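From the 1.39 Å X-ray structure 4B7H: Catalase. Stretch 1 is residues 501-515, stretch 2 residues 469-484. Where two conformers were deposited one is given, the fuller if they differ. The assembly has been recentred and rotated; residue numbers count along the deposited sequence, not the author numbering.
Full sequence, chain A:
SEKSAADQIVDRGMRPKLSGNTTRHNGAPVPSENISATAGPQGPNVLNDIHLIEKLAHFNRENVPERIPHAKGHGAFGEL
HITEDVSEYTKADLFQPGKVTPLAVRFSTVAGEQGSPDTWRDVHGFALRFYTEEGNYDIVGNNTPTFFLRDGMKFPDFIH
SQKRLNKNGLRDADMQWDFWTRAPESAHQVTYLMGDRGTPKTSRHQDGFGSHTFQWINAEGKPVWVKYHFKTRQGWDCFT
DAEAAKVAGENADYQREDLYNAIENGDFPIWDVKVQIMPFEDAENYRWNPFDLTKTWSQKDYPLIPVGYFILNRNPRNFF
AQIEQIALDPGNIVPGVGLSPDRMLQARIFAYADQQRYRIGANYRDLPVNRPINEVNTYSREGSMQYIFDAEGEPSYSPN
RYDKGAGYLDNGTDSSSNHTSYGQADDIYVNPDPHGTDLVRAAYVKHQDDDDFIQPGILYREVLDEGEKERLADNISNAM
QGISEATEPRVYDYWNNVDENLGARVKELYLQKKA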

ATOM      1  N   ASN A 501     -28.499  43.495  11.282  1.00 14.18           N
ATOM      2  CA  ASN A 501     -29.158  43.138  12.534  1.00 14.68           C
ATOM      3  C   ASN A 501     -28.630  41.813  13.080  1.00 15.81           C
ATOM      4  O   ASN A 501     -28.416  41.667  14.280  1.00 14.41           O
ATOM      5  CB  ASN A 501     -30.678  43.121  12.365  1.00 15.80           C
ATOM      6  CG  ASN A 501     -31.227  44.481  12.036  1.00 18.76           C
ATOM      7  OD1 ASN A 501     -30.955  45.457  12.738  1.00 21.18           O
ATOM      8  ND2 ASN A 501     -31.974  44.567  10.944  1.00 19.60           N
ATOM      9  N   LEU A 502     -28.398  40.853  12.190  1.00 14.67           N
ATOM     10  CA  LEU A 502     -27.759  39.606  12.596  1.00 13.09           C
ATOM     11  C   LEU A 502     -26.364  39.885  13.165  1.00 11.96           C
ATOM     12  O   LEU A 502     -26.003  39.390  14.234  1.00 12.80           O
ATOM     13  CB  LEU A 502     -27.655  38.638  11.417  1.00 12.08           C
ATOM     14  CG  LEU A 502     -26.866  37.353  11.679  1.00 11.87           C
ATOM     15  CD1 LEU A 502     -27.471  36.533  12.822  1.00 12.02           C
ATOM     16  CD2 LEU A 502     -26.820  36.535  10.402  1.00 13.99           C
ATOM     17  N   GLY A 503     -25.586  40.696  12.455  1.00 12.03           N
ATOM     18  CA  GLY A 503     -24.245  41.021  12.904  1.00 12.60           C
ATOM     19  C   GLY A 503     -24.225  41.668  14.279  1.00 13.06           C
ATOM     20  O   GLY A 503     -23.371  41.359  15.113  1.00 12.99           O
ATOM     21  N   ALA A 504     -25.168  42.574  14.525  1.00 14.45           N
ATOM     22  CA  ALA A 504     -25.208  43.273  15.804  1.00 12.93           C
ATOM     23  C   ALA A 504     -25.525  42.282  16.918  1.00 13.14           C
ATOM     24  O   ALA A 504     -24.940  42.334  18.000  1.00 13.42           O
ATOM     25  CB  ALA A 504     -26.238  44.396  15.772  1.00 14.56           C
ATOM     26  N   ARG A 505     -26.443  41.362  16.648  1.00 12.61           N
ATOM     27  CA  ARG A 505     -26.845  40.401  17.668  1.00 12.14           C
ATOM     28  C   ARG A 505     -25.722  39.400  17.954  1.00 12.39           C
ATOM     29  O   ARG A 505     -25.498  39.022  19.106  1.00 14.25           O
ATOM     30  CB  ARG A 505     -28.133  39.689  17.254  1.00 14.71           C
ATOM     31  CG  ARG A 505     -28.748  38.815  18.342  1.00 14.57           C
ATOM     32  CD  ARG A 505     -29.137  39.628  19.569  1.00 15.71           C
ATOM     33  NE  ARG A 505     -29.780  38.793  20.581  1.00 15.34           N
ATOM     34  CZ  ARG A 505     -29.686  38.997  21.891  1.00 15.61           C
ATOM     35  NH1 ARG A 505     -28.980  40.023  22.359  1.00 19.83           N
ATOM     36  NH2 ARG A 505     -30.300  38.179  22.737  1.00 19.01           N
ATOM     37  N   VAL A 506     -25.011  38.987  16.905  1.00 12.34           N
ATOM     38  CA  VAL A 506     -23.874  38.088  17.060  1.00 12.38           C
ATOM     39  C   VAL A 506     -22.818  38.715  17.971  1.00 11.95           C
ATOM     40  O   VAL A 506     -22.339  38.072  18.908  1.00 13.34           O
ATOM     41  CB  VAL A 506     -23.250  37.731  15.696  1.00 11.68           C
ATOM     42  CG1 VAL A 506     -21.852  37.128  15.871  1.00 13.80           C
ATOM     43  CG2 VAL A 506     -24.157  36.762  14.925  1.00 12.29           C
ATOM     44  N   LYS A 507     -22.471  39.975  17.720  1.00 13.18           N
ATOM     45  CA  LYS A 507     -21.453  40.636  18.536  1.00 13.82           C
ATOM     46  C   LYS A 507     -21.923  40.807  19.983  1.00 12.57           C
ATOM     47  O   LYS A 507     -21.155  40.583  20.919  1.00 13.37           O
ATOM     48  CB  LYS A 507     -21.040  41.983  17.933  1.00 14.15           C
ATOM     49  CG  LYS A 507     -19.951  42.698  18.726  1.00 15.04           C
ATOM     50  CD  LYS A 507     -19.429  43.936  17.997  1.00 16.44           C
ATOM     51  CE  LYS A 507     -18.333  44.615  18.807  1.00 16.89           C
ATOM     52  NZ  LYS A 507     -17.714  45.776  18.099  1.00 18.72           N
ATOM     53  N   GLU A 508     -23.183  41.198  20.160  1.00 13.35           N
ATOM     54  CA  GLU A 508     -23.782  41.310  21.489  1.00 15.86           C
ATOM     55  C   GLU A 508     -23.635  40.022  22.291  1.00 14.69           C
ATOM     56  O   GLU A 508     -23.170  40.025  23.434  1.00 15.96           O
ATOM     57  CB  GLU A 508     -25.277  41.579  21.365  1.00 22.39           C
ATOM     58  CG  GLU A 508     -25.673  43.014  21.229  1.00 33.97           C
ATOM     59  CD  GLU A 508     -27.089  43.223  21.708  1.00 42.61           C
ATOM     60  OE1 GLU A 508     -27.976  42.460  21.263  1.00 25.67           O
ATOM     61  OE2 GLU A 508     -27.310  44.124  22.548  1.00 41.02           O
ATOM     62  N   LEU A 509     -24.065  38.916  21.693  1.00 14.56           N
ATOM     63  CA  LEU A 509     -24.057  37.643  22.392  1.00 14.32           C
ATOM     64  C   LEU A 509     -22.636  37.158  22.619  1.00 14.72           C
ATOM     65  O   LEU A 509     -22.323  36.632  23.682  1.00 14.84           O
ATOM     66  CB  LEU A 509     -24.875  36.610  21.618  1.00 14.73           C
ATOM     67  CG  LEU A 509     -26.389  36.840  21.669  1.00 14.87           C
ATOM     68  CD1 LEU A 509     -27.131  35.897  20.725  1.00 15.22           C
ATOM     69  CD2 LEU A 509     -26.898  36.688  23.105  1.00 16.60           C
ATOM     70  N   TYR A 510     -21.775  37.354  21.624  1.00 13.39           N
ATOM     71  CA  TYR A 510     -20.379  36.956  21.758  1.00 13.54           C
ATOM     72  C   TYR A 510     -19.711  37.647  22.948  1.00 13.89           C
ATOM     73  O   TYR A 510     -19.032  37.005  23.755  1.00 13.97           O
ATOM     74  CB  TYR A 510     -19.607  37.264  20.477  1.00 13.45           C
ATOM     75  CG  TYR A 510     -18.126  37.005  20.603  1.00 11.80           C
ATOM     76  CD1 TYR A 510     -17.635  35.702  20.676  1.00 11.81           C
ATOM     77  CD2 TYR A 510     -17.215  38.056  20.651  1.00 12.92           C
ATOM     78  CE1 TYR A 510     -16.281  35.448  20.797  1.00 13.31           C
ATOM     79  CE2 TYR A 510     -15.851  37.812  20.759  1.00 13.63           C
ATOM     80  CZ  TYR A 510     -15.392  36.501  20.841  1.00 13.68           C
ATOM     81  OH  TYR A 510     -14.043  36.235  20.953  1.00 13.88           O
ATOM     82  N   LEU A 511     -19.909  38.957  23.064  1.00 14.12           N
ATOM     83  CA  LEU A 511     -19.291  39.705  24.152  1.00 15.42           C
ATOM     84  C   LEU A 511     -19.879  39.357  25.521  1.00 16.25           C
ATOM     85  O   LEU A 511     -19.175  39.407  26.532  1.00 19.51           O
ATOM     86  CB  LEU A 511     -19.366  41.206  23.887  1.00 15.99           C
ATOM     87  CG  LEU A 511     -18.500  41.657  22.710  1.00 16.52           C
ATOM     88  CD1 LEU A 511     -18.711  43.132  22.430  1.00 17.15           C
ATOM     89  CD2 LEU A 511     -17.030  41.357  22.967  1.00 17.79           C
ATOM     90  N   GLN A 512     -21.160  38.997  25.553  1.00 15.40           N
ATOM     91  CA  GLN A 512     -21.792  38.555  26.800  1.00 17.12           C
ATOM     92  C   GLN A 512     -21.104  37.296  27.323  1.00 18.15           C
ATOM     93  O   GLN A 512     -20.911  37.127  28.529  1.00 22.24           O
ATOM     94  CB  GLN A 512     -23.271  38.241  26.573  1.00 20.50           C
ATOM     95  CG  GLN A 512     -24.197  39.438  26.530  1.00 24.45           C
ATOM     96  CD  GLN A 512     -25.644  39.038  26.273  1.00 28.12           C
ATOM     97  OE1 GLN A 512     -26.027  37.879  26.461  1.00 29.43           O
ATOM     98  NE2 GLN A 512     -26.452  39.996  25.836  1.00 31.71           N
ATOM     99  N   LYS A 513     -20.741  36.412  26.401  1.00 16.37           N
ATOM    100  CA  LYS A 513     -20.184  35.105  26.745  1.00 16.04           C
ATOM    101  C   LYS A 513     -18.676  35.131  26.970  1.00 22.21           C
ATOM    102  O   LYS A 513     -18.130  34.291  27.690  1.00 23.96           O
ATOM    103  CB  LYS A 513     -20.515  34.094  25.648  1.00 17.10           C
ATOM    104  CG  LYS A 513     -21.997  33.863  25.460  1.00 17.57           C
ATOM    105  CD  LYS A 513     -22.278  33.164  24.144  1.00 19.08           C
ATOM    106  CE  LYS A 513     -23.773  33.112  23.875  1.00 17.09           C
ATOM    107  NZ  LYS A 513     -24.051  32.383  22.614  1.00 17.63           N
ATOM    108  N   LYS A 514     -18.006  36.091  26.342  1.00 23.27           N
ATOM    109  CA  LYS A 514     -16.559  36.219  26.457  1.00 26.44           C
ATOM    110  C   LYS A 514     -16.207  36.847  27.796  1.00 33.50           C
ATOM    111  O   LYS A 514     -15.289  36.402  28.488  1.00 42.62           O
ATOM    112  CB  LYS A 514     -16.021  37.102  25.328  1.00 23.40           C
ATOM    113  CG  LYS A 514     -14.505  37.204  25.267  1.00 27.92           C
ATOM    114  CD  LYS A 514     -14.071  38.295  24.295  1.00 25.67           C
ATOM    115  CE  LYS A 514     -12.569  38.495  24.334  1.00 25.34           C
ATOM    116  NZ  LYS A 514     -12.137  39.656  23.498  1.00 27.68           N
ATOM    117  N   ALA A 515     -16.962  37.883  28.148  1.00 40.82           N
ATOM    118  CA  ALA A 515     -16.611  38.777  29.242  1.00 61.10           C
ATOM    119  C   ALA A 515     -17.812  39.633  29.634  1.00 69.96           C
ATOM    120  O   ALA A 515     -17.652  40.750  30.128  1.00 68.67           O
ATOM    121  CB  ALA A 515     -15.442  39.667  28.830  1.00 62.92           C
ATOM    122  OXT ALA A 515     -18.965  39.238  29.456  1.00 77.34           O
TER
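Stretch 2 469-484: KERLADNISNAMQGIS

Stretch 2 is already helical at Lys 469 and ends in a type II beta turn from Met 480 to Ile 483. Gly 482 takes phi 108°, where a CB would jam against the carbonyl O of Gln 481, so the turn itself calls for glycine. The helix lies across helix 501-514 with the two helices running in the same general sense, at a signed crossing angle of -48°; the axes approach to 8.4 Å. Small residues of stretch 2 stand at the close points: Ala 473 CA lies 4.8 Å from Val 506 CA, and Ser 477 CA 4.6 Å from Tyr 510 CA.

One helical turn apart, these two are the knobs that stretch 2 offers. Ala 473 settles among Leu 502, Arg 505, Val 506 and Leu 509, its CB 3.6 Å from Arg 505 CG. Ser 477 fills the next hole, among Val 506, Leu 509, Tyr 510 and Lys 513. Leu 509 answers from stretch 1, lodged among Glu 470, Ala 473, Asp 474 and Ser 477.

Along one flank the packing is apolar: Leu 502 CD2 meets Leu 472 CD2 at 3.9 Å, and Val 506 CG1 reaches Ile 476 CG2 at 3.7 Å and Met 480 SD at 3.6 Å. Met 480 then lays CE over a face of the Tyr 510 ring, 3.8 Å from its centroid. Past the helix, Ile 483 CG1 comes within 3.5 Å of Tyr 510 OH, and a water bonded to that OH also joins Gly 482 N and Ile 483 O, tying the turn to the tyrosine.

Charge is placed at the partly exposed margin. Arg 505 forms a salt bridge with Glu 470, NH2 to OE2 at 2.9 Å and NE to OE1 at 3.1 Å. Lys 513 NZ donates to Asp 474 OD1 (2.7 Å), Ser 477 OG (2.7 Å) and Asn 478 OD1 (2.9 Å), gathering three side chains of stretch 2 around one ammonium.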

ATOM      1  N   LYS A 469     -33.860  33.012  13.836  1.00 10.86           N
ATOM      2  CA  LYS A 469     -32.941  34.139  13.733  1.00 11.85           C
ATOM      3  C   LYS A 469     -32.143  34.318  15.023  1.00 12.05           C
ATOM      4  O   LYS A 469     -30.929  34.558  14.987  1.00 12.00           O
ATOM      5  CB  LYS A 469     -33.699  35.418  13.373  1.00 13.33           C
ATOM      6  CG  LYS A 469     -34.246  35.396  11.964  1.00 14.91           C
ATOM      7  CD  LYS A 469     -35.329  36.434  11.772  1.00 18.74           C
ATOM      8  CE  LYS A 469     -34.749  37.809  11.570  1.00 20.36           C
ATOM      9  NZ  LYS A 469     -35.834  38.811  11.356  1.00 21.32           N
ATOM     10  N   GLU A 470     -32.819  34.190  16.160  1.00 12.46           N
ATOM     11  CA  GLU A 470     -32.156  34.342  17.449  1.00 13.23           C
ATOM     12  C   GLU A 470     -31.222  33.166  17.741  1.00 12.90           C
ATOM     13  O   GLU A 470     -30.076  33.368  18.151  1.00 12.56           O
ATOM     14  CB  GLU A 470     -33.177  34.521  18.576  1.00 13.68           C
ATOM     15  CG  GLU A 470     -32.575  34.573  19.982  1.00 15.82           C
ATOM     16  CD  GLU A 470     -31.753  35.826  20.260  1.00 17.96           C
ATOM     17  OE1 GLU A 470     -31.830  36.807  19.479  1.00 17.18           O
ATOM     18  OE2 GLU A 470     -31.030  35.838  21.283  1.00 21.19           O
ATOM     19  N   ARG A 471     -31.702  31.942  17.526  1.00 11.70           N
ATOM     20  CA  ARG A 471     -30.842  30.773  17.727  1.00 11.17           C
ATOM     21  C   ARG A 471     -29.600  30.816  16.835  1.00 10.48           C
ATOM     22  O   ARG A 471     -28.511  30.434  17.265  1.00 11.46           O
ATOM     23  CB  ARG A 471     -31.612  29.464  17.529  1.00 10.92           C
ATOM     24  CG  ARG A 471     -32.649  29.206  18.614  1.00 11.01           C
ATOM     25  CD  ARG A 471     -33.224  27.798  18.534  1.00 12.41           C
ATOM     26  NE  ARG A 471     -33.964  27.581  17.298  1.00 12.38           N
ATOM     27  CZ  ARG A 471     -35.236  27.924  17.110  1.00 13.79           C
ATOM     28  NH1 ARG A 471     -35.918  28.526  18.081  1.00 14.23           N
ATOM     29  NH2 ARG A 471     -35.819  27.676  15.946  1.00 14.05           N
ATOM     30  N   LEU A 472     -29.764  31.300  15.604  1.00 10.95           N
ATOM     31  CA  LEU A 472     -28.635  31.473  14.688  1.00 10.89           C
ATOM     32  C   LEU A 472     -27.547  32.343  15.317  1.00 10.40           C
ATOM     33  O   LEU A 472     -26.375  31.963  15.337  1.00 11.88           O
ATOM     34  CB  LEU A 472     -29.109  32.085  13.368  1.00 11.05           C
ATOM     35  CG  LEU A 472     -28.036  32.463  12.344  1.00 10.59           C
ATOM     36  CD1 LEU A 472     -27.235  31.236  11.877  1.00 11.47           C
ATOM     37  CD2 LEU A 472     -28.684  33.157  11.161  1.00 10.92           C
ATOM     38  N   ALA A 473     -27.930  33.505  15.838  1.00 10.03           N
ATOM     39  CA  ALA A 473     -26.962  34.401  16.469  1.00 12.14           C
ATOM     40  C   ALA A 473     -26.311  33.744  17.683  1.00 11.27           C
ATOM     41  O   ALA A 473     -25.106  33.904  17.922  1.00 11.83           O
ATOM     42  CB  ALA A 473     -27.629  35.717  16.864  1.00 13.48           C
ATOM     43  N   ASP A 474     -27.108  33.007  18.451  1.00 10.80           N
ATOM     44  CA  ASP A 474     -26.604  32.334  19.641  1.00 11.69           C
ATOM     45  C   ASP A 474     -25.613  31.244  19.250  1.00 11.05           C
ATOM     46  O   ASP A 474     -24.559  31.103  19.874  1.00 11.66           O
ATOM     47  CB  ASP A 474     -27.755  31.727  20.442  1.00 13.01           C
ATOM     48  CG  ASP A 474     -27.374  31.446  21.880  1.00 14.63           C
ATOM     49  OD1 ASP A 474     -26.730  32.316  22.513  1.00 15.38           O
ATOM     50  OD2 ASP A 474     -27.722  30.353  22.382  1.00 17.66           O
ATOM     51  N   ASN A 475     -25.948  30.478  18.213  1.00  9.22           N
ATOM     52  CA  ASN A 475     -25.068  29.408  17.746  1.00 10.08           C
ATOM     53  C   ASN A 475     -23.747  29.956  17.230  1.00 10.17           C
ATOM     54  O   ASN A 475     -22.678  29.415  17.530  1.00 10.95           O
ATOM     55  CB  ASN A 475     -25.738  28.601  16.639  1.00 11.05           C
ATOM     56  CG  ASN A 475     -26.966  27.849  17.114  1.00 10.69           C
ATOM     57  OD1 ASN A 475     -27.154  27.615  18.313  1.00 11.93           O
ATOM     58  ND2 ASN A 475     -27.812  27.463  16.169  1.00 10.86           N
ATOM     59  N   ILE A 476     -23.820  31.020  16.436  1.00 10.19           N
ATOM     60  CA  ILE A 476     -22.615  31.637  15.896  1.00 10.46           C
ATOM     61  C   ILE A 476     -21.704  32.103  17.030  1.00 10.28           C
ATOM     62  O   ILE A 476     -20.505  31.816  17.033  1.00 10.89           O
ATOM     63  CB  ILE A 476     -22.955  32.838  14.995  1.00 10.31           C
ATOM     64  CG1 ILE A 476     -23.659  32.380  13.709  1.00 10.07           C
ATOM     65  CG2 ILE A 476     -21.698  33.635  14.689  1.00 10.62           C
ATOM     66  CD1 ILE A 476     -24.409  33.503  12.980  1.00 11.62           C
ATOM     67  N   SER A 477     -22.274  32.807  18.006  1.00 11.17           N
ATOM     68  CA  SER A 477     -21.468  33.351  19.098  1.00 12.03           C
ATOM     69  C   SER A 477     -20.846  32.239  19.957  1.00 11.23           C
ATOM     70  O   SER A 477     -19.746  32.418  20.481  1.00 12.16           O
ATOM     71  CB  SER A 477     -22.253  34.376  19.937  1.00 14.63           C
ATOM     72  OG  SER A 477     -23.464  33.844  20.440  1.00 15.21           O
ATOM     73  N   ASN A 478     -21.528  31.095  20.080  1.00 11.97           N
ATOM     74  CA  ASN A 478     -20.931  29.923  20.722  1.00 12.59           C
ATOM     75  C   ASN A 478     -19.740  29.400  19.930  1.00 11.96           C
ATOM     76  O   ASN A 478     -18.687  29.104  20.500  1.00 12.24           O
ATOM     77  CB  ASN A 478     -21.958  28.798  20.888  1.00 12.75           C
ATOM     78  CG  ASN A 478     -22.924  29.043  22.032  1.00 13.90           C
ATOM     79  OD1 ASN A 478     -22.683  29.882  22.894  1.00 15.92           O
ATOM     80  ND2 ASN A 478     -24.024  28.296  22.046  1.00 17.33           N
ATOM     81  N   ALA A 479     -19.906  29.299  18.614  1.00 10.17           N
ATOM     82  CA  ALA A 479     -18.856  28.777  17.745  1.00 10.36           C
ATOM     83  C   ALA A 479     -17.649  29.718  17.659  1.00 10.57           C
ATOM     84  O   ALA A 479     -16.558  29.297  17.285  1.00 12.18           O
ATOM     85  CB  ALA A 479     -19.413  28.502  16.359  1.00 10.01           C
ATOM     86  N   MET A 480     -17.845  30.990  17.997  1.00 10.80           N
ATOM     87  CA  MET A 480     -16.754  31.957  17.996  1.00 12.14           C
ATOM     88  C   MET A 480     -15.853  31.869  19.219  1.00 11.43           C
ATOM     89  O   MET A 480     -14.756  32.430  19.220  1.00 11.94           O
ATOM     90  CB  MET A 480     -17.308  33.379  17.906  1.00 11.86           C
ATOM     91  CG  MET A 480     -17.936  33.719  16.566  1.00 10.90           C
ATOM     92  SD  MET A 480     -18.891  35.245  16.646  1.00 12.36           S
ATOM     93  CE  MET A 480     -17.632  36.474  17.024  1.00 13.26           C
ATOM     94  N   GLN A 481     -16.308  31.202  20.273  1.00 12.30           N
ATOM     95  CA  GLN A 481     -15.515  31.151  21.496  0.55 12.12           C
ATOM     96  C   GLN A 481     -14.150  30.527  21.224  1.00 13.03           C
ATOM     97  O   GLN A 481     -14.043  29.419  20.692  1.00 14.59           O
ATOM     98  CB  GLN A 481     -16.245  30.413  22.619  0.55 13.20           C
ATOM     99  CG  GLN A 481     -17.611  30.999  22.975  0.55 15.17           C
ATOM    100  CD  GLN A 481     -17.579  32.489  23.290  0.55 17.44           C
ATOM    101  OE1 GLN A 481     -18.477  33.229  22.892  0.55 21.92           O
ATOM    102  NE2 GLN A 481     -16.556  32.933  24.021  0.55 16.63           N
ATOM    103  N   GLY A 482     -13.097  31.268  21.550  1.00 14.34           N
ATOM    104  CA  GLY A 482     -11.746  30.791  21.313  1.00 15.45           C
ATOM    105  C   GLY A 482     -11.010  31.484  20.177  1.00 13.98           C
ATOM    106  O   GLY A 482      -9.798  31.321  20.033  1.00 15.68           O
ATOM    107  N   ILE A 483     -11.714  32.271  19.368  1.00 13.19           N
ATOM    108  CA  ILE A 483     -11.021  33.031  18.334  1.00 11.77           C
ATOM    109  C   ILE A 483     -10.106  34.089  18.944  1.00 11.77           C
ATOM    110  O   ILE A 483     -10.317  34.541  20.078  1.00 14.39           O
ATOM    111  CB  ILE A 483     -11.982  33.681  17.315  1.00 10.80           C
ATOM    112  CG1 ILE A 483     -12.886  34.728  17.986  1.00 11.98           C
ATOM    113  CG2 ILE A 483     -12.770  32.602  16.566  1.00 12.22           C
ATOM    114  CD1 ILE A 483     -13.837  35.435  17.028  1.00 12.56           C
ATOM    115  N   SER A 484      -9.074  34.456  18.197  1.00 11.50           N
ATOM    116  CA  SER A 484      -8.117  35.459  18.650  1.00 12.37           C
ATOM    117  C   SER A 484      -8.696  36.857  18.531  1.00 11.74           C
ATOM    118  O   SER A 484      -9.709  37.071  17.855  1.00 11.97           O
ATOM    119  CB  SER A 484      -6.842  35.375  17.815  1.00 13.27           C
ATOM    120  OG  SER A 484      -7.061  35.881  16.506  1.00 13.79           O
TER
HETATM  121  O   HOH W   1     -12.642  34.098  22.004  1.00 28.45           O